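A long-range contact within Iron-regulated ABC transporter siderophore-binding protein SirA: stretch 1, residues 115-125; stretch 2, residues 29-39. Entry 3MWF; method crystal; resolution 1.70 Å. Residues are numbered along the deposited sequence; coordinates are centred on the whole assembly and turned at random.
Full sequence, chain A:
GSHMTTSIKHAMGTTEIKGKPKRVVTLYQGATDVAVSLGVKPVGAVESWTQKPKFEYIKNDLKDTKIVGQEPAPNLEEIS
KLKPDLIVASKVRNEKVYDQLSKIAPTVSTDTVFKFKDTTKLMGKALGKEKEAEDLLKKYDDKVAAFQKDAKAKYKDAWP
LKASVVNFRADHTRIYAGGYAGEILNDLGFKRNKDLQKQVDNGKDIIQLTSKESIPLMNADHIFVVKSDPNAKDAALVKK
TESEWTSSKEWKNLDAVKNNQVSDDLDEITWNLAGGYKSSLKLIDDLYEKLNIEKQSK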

# COMPACT_ATOMS: atom_id res chain seq x y z
N LYS A 115 2.14 -1.82 5.16
CA LYS A 115 1.61 -1.46 6.50
C LYS A 115 2.11 -0.08 6.89
O LYS A 115 3.08 0.08 7.67
CB LYS A 115 1.96 -2.53 7.55
CG LYS A 115 1.36 -3.92 7.25
CD LYS A 115 1.88 -4.97 8.25
CE LYS A 115 1.31 -6.38 7.95
NZ LYS A 115 -0.04 -6.57 8.53
N PHE A 116 1.45 0.94 6.31
CA PHE A 116 1.99 2.30 6.33
C PHE A 116 2.05 2.85 7.77
O PHE A 116 2.86 3.72 8.06
CB PHE A 116 1.19 3.20 5.39
CG PHE A 116 -0.17 3.57 5.94
CD1 PHE A 116 -1.27 2.74 5.71
CD2 PHE A 116 -0.33 4.73 6.70
CE1 PHE A 116 -2.53 3.05 6.23
CE2 PHE A 116 -1.58 5.05 7.24
CZ PHE A 116 -2.69 4.21 7.00
N LYS A 117 1.21 2.30 8.67
CA LYS A 117 1.26 2.75 10.07
C LYS A 117 2.54 2.25 10.73
O LYS A 117 3.17 2.97 11.50
CB LYS A 117 -0.00 2.30 10.82
CG LYS A 117 -1.26 3.00 10.29
CD LYS A 117 -2.59 2.35 10.75
CE LYS A 117 -2.63 0.85 10.40
NZ LYS A 117 -3.84 0.29 9.68
N ASP A 118 2.93 1.02 10.42
CA ASP A 118 4.18 0.47 10.94
C ASP A 118 5.39 1.19 10.36
O ASP A 118 6.35 1.51 11.07
CB ASP A 118 4.23 -1.04 10.71
CG ASP A 118 3.18 -1.78 11.53
OD1 ASP A 118 2.55 -1.15 12.42
OD2 ASP A 118 2.97 -2.98 11.30
N THR A 119 5.34 1.48 9.06
CA THR A 119 6.39 2.28 8.40
C THR A 119 6.51 3.66 9.07
O THR A 119 7.61 4.13 9.34
CB THR A 119 6.05 2.44 6.90
OG1 THR A 119 5.90 1.13 6.36
CG2 THR A 119 7.15 3.17 6.13
N THR A 120 5.37 4.29 9.37
CA THR A 120 5.35 5.63 9.96
C THR A 120 5.93 5.63 11.37
O THR A 120 6.76 6.47 11.70
CB THR A 120 3.92 6.21 9.98
OG1 THR A 120 3.45 6.34 8.63
CG2 THR A 120 3.89 7.59 10.62
N LYS A 121 5.52 4.65 12.17
CA LYS A 121 6.09 4.50 13.53
C LYS A 121 7.59 4.22 13.52
O LYS A 121 8.35 4.88 14.23
CB LYS A 121 5.37 3.37 14.29
CG LYS A 121 3.96 3.71 14.69
CD LYS A 121 3.24 2.46 15.21
CE LYS A 121 1.80 2.40 14.69
NZ LYS A 121 0.97 1.37 15.42
N LEU A 122 8.02 3.25 12.71
CA LEU A 122 9.44 2.91 12.60
C LEU A 122 10.26 4.11 12.14
O LEU A 122 11.32 4.39 12.70
CB LEU A 122 9.65 1.75 11.63
CG LEU A 122 11.10 1.33 11.38
CD1 LEU A 122 11.76 0.89 12.67
CD2 LEU A 122 11.14 0.19 10.39
N MET A 123 9.79 4.78 11.09
CA MET A 123 10.56 5.89 10.55
C MET A 123 10.54 7.08 11.48
O MET A 123 11.54 7.81 11.57
CB MET A 123 10.10 6.24 9.13
CG MET A 123 10.47 5.15 8.13
SD MET A 123 10.02 5.50 6.42
CE MET A 123 11.08 6.92 6.12
N GLY A 124 9.43 7.25 12.21
CA GLY A 124 9.35 8.28 13.25
C GLY A 124 10.49 8.11 14.26
O GLY A 124 11.20 9.07 14.59
N LYS A 125 10.66 6.87 14.73
CA LYS A 125 11.72 6.56 15.70
C LYS A 125 13.13 6.73 15.11
O LYS A 125 14.00 7.33 15.74
CB LYS A 125 11.54 5.16 16.28
CG LYS A 125 12.43 4.89 17.49
CD LYS A 125 11.92 3.72 18.34
CE LYS A 125 12.94 3.32 19.42
NZ LYS A 125 13.34 4.46 20.32
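Stretch 2 29-39: QGATDVAVSLG

Two helices from distant parts of the chain pack here; touching residues are at least 82 positions apart in sequence. Residues 116-125 form one helix, which runs on beyond the stretch; residues 29-37 form the other. Their N-to-C directions differ by 53°, with a signed crossing angle of -53°, and the axes approach to 9.6 Å. The two therefore run in broadly the same sense, and the register climbs along both together: Phe116 lies nearest Gly30, Thr119 nearest Ala31, Thr120 nearest Val34, Met123 nearest Ala35 and Gly124 nearest Leu38, with CA-CA distances from 6.0 to 7.5 Å. No hydrogen bond crosses between the stretches, so the contact rests on the fit of side chains and backbone.

Lys115 occupies the N-cap position and stays out of reach of the second helix. Phe116 then opens the helix but contributes mainly backbone: its ring, at chi1 p, leads away from stretch 2, while its carbonyl O lies 4.3 Å from Val34 CG2. Across from this first turn is Gly30, with Gly30 CA 6.5 Å from Phe116 CA. Lys117 points away and Asp118 is out of reach, and neither touches stretch 2.

Thr119 points toward the partner and uses its methyl. Thr119 CG2 is 3.9 Å from Ala31 CA, 3.8 Å from Val34 CG2 and 4.2 Å from Gly30 O, so one small group meets two successive turns of the other helix. Thr120, set sideways, shows how a polar residue can be accommodated in a mostly apolar seam. Its OG1 donates a hydrogen bond of 2.7 Å to Phe116 O, one turn back in its own helix, and the same oxygen packs 3.6 Å from Val34 CG2. The closest CA pair of the register is Thr120 CA and Val34 CA, 6.0 Å apart. Val34 itself points toward stretch 1 at chi1 t. Val34 CG2 makes the closest approaches to both threonines, while Val34 CG1 lies 3.9 Å from Thr120 OG1 and 3.7 Å from Met123 SD.

Lys121 points away and Leu122 is out of reach, which leaves Met123 as the main anchor, with the largest covered area of any residue in the contact. With chi1 m, chi2 t and chi3 p, it reaches across the second helix. Met123 CB is 4.0 Å from Leu38 CD1, its SD is 4.0 Å from Ala31 CB, and its CE is 3.7 Å from Ala35 CB and 3.5 Å from Ala31 O. Met123 CE thus rests against both the Ala35 side chain and the Ala31 carbonyl.

Gly124 closes the contact, its N 4.0 Å from Leu38 CD1. An ideal CB here would be crowded by Thr120 O of its own helix, at 3.1 Å. Leu38 points toward stretch 1 just as its own helix ends in a Schellman motif, with Gly39 at positive phi, a conformation that favours glycine. Lys125 makes no contact. Most of the contact is a stripe of Thr119, Thr120, Met123 and Gly124 laid over Ala31, Val34, Ala35 and Leu38.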

# COMPACT_ATOMS: atom_id res chain seq x y z
N GLN A 29 8.13 2.00 -1.91
CA GLN A 29 7.33 3.20 -2.22
C GLN A 29 6.80 3.88 -0.96
O GLN A 29 6.85 5.10 -0.85
CB GLN A 29 6.11 2.78 -3.07
CG GLN A 29 6.43 1.82 -4.23
CD GLN A 29 7.34 2.43 -5.27
OE1 GLN A 29 7.09 3.54 -5.73
NE2 GLN A 29 8.41 1.72 -5.64
N GLY A 30 6.25 3.10 -0.04
CA GLY A 30 5.59 3.69 1.14
C GLY A 30 6.58 4.39 2.05
O GLY A 30 6.22 5.35 2.69
N ALA A 31 7.81 3.88 2.11
CA ALA A 31 8.86 4.48 2.93
C ALA A 31 9.20 5.84 2.35
O ALA A 31 9.38 6.82 3.08
CB ALA A 31 10.08 3.56 2.97
N THR A 32 9.26 5.92 1.02
CA THR A 32 9.51 7.23 0.36
C THR A 32 8.43 8.25 0.70
O THR A 32 8.72 9.42 1.04
CB THR A 32 9.60 7.04 -1.14
OG1 THR A 32 10.62 6.08 -1.40
CG2 THR A 32 10.01 8.36 -1.83
N ASP A 33 7.19 7.78 0.64
CA ASP A 33 6.04 8.59 0.98
C ASP A 33 6.07 9.03 2.43
O ASP A 33 5.82 10.20 2.75
CB ASP A 33 4.76 7.80 0.66
CG ASP A 33 3.48 8.60 0.96
OD1 ASP A 33 3.16 8.81 2.17
OD2 ASP A 33 2.78 8.99 -0.02
N VAL A 34 6.38 8.10 3.32
CA VAL A 34 6.41 8.41 4.75
C VAL A 34 7.53 9.41 5.06
O VAL A 34 7.33 10.34 5.86
CB VAL A 34 6.50 7.11 5.58
CG1 VAL A 34 6.88 7.39 7.06
CG2 VAL A 34 5.17 6.37 5.52
N ALA A 35 8.68 9.26 4.41
CA ALA A 35 9.80 10.19 4.65
C ALA A 35 9.34 11.61 4.30
O ALA A 35 9.50 12.56 5.09
CB ALA A 35 10.99 9.81 3.79
N VAL A 36 8.75 11.76 3.12
CA VAL A 36 8.22 13.07 2.71
C VAL A 36 7.17 13.60 3.69
O VAL A 36 7.20 14.79 4.09
CB VAL A 36 7.69 12.98 1.25
CG1 VAL A 36 6.83 14.21 0.87
CG2 VAL A 36 8.84 12.78 0.25
N SER A 37 6.27 12.72 4.13
CA SER A 37 5.21 13.08 5.08
C SER A 37 5.76 13.56 6.43
O SER A 37 5.13 14.40 7.12
CB SER A 37 4.31 11.86 5.29
OG SER A 37 3.59 11.57 4.09
N LEU A 38 6.92 13.03 6.80
CA LEU A 38 7.60 13.39 8.05
C LEU A 38 8.54 14.60 7.89
O LEU A 38 9.23 14.99 8.84
CB LEU A 38 8.36 12.19 8.61
CG LEU A 38 7.50 11.03 9.14
CD1 LEU A 38 8.37 9.84 9.42
CD2 LEU A 38 6.75 11.43 10.41
N GLY A 39 8.57 15.17 6.68
CA GLY A 39 9.35 16.39 6.38
C GLY A 39 10.81 16.12 6.05
O GLY A 39 11.65 17.04 6.13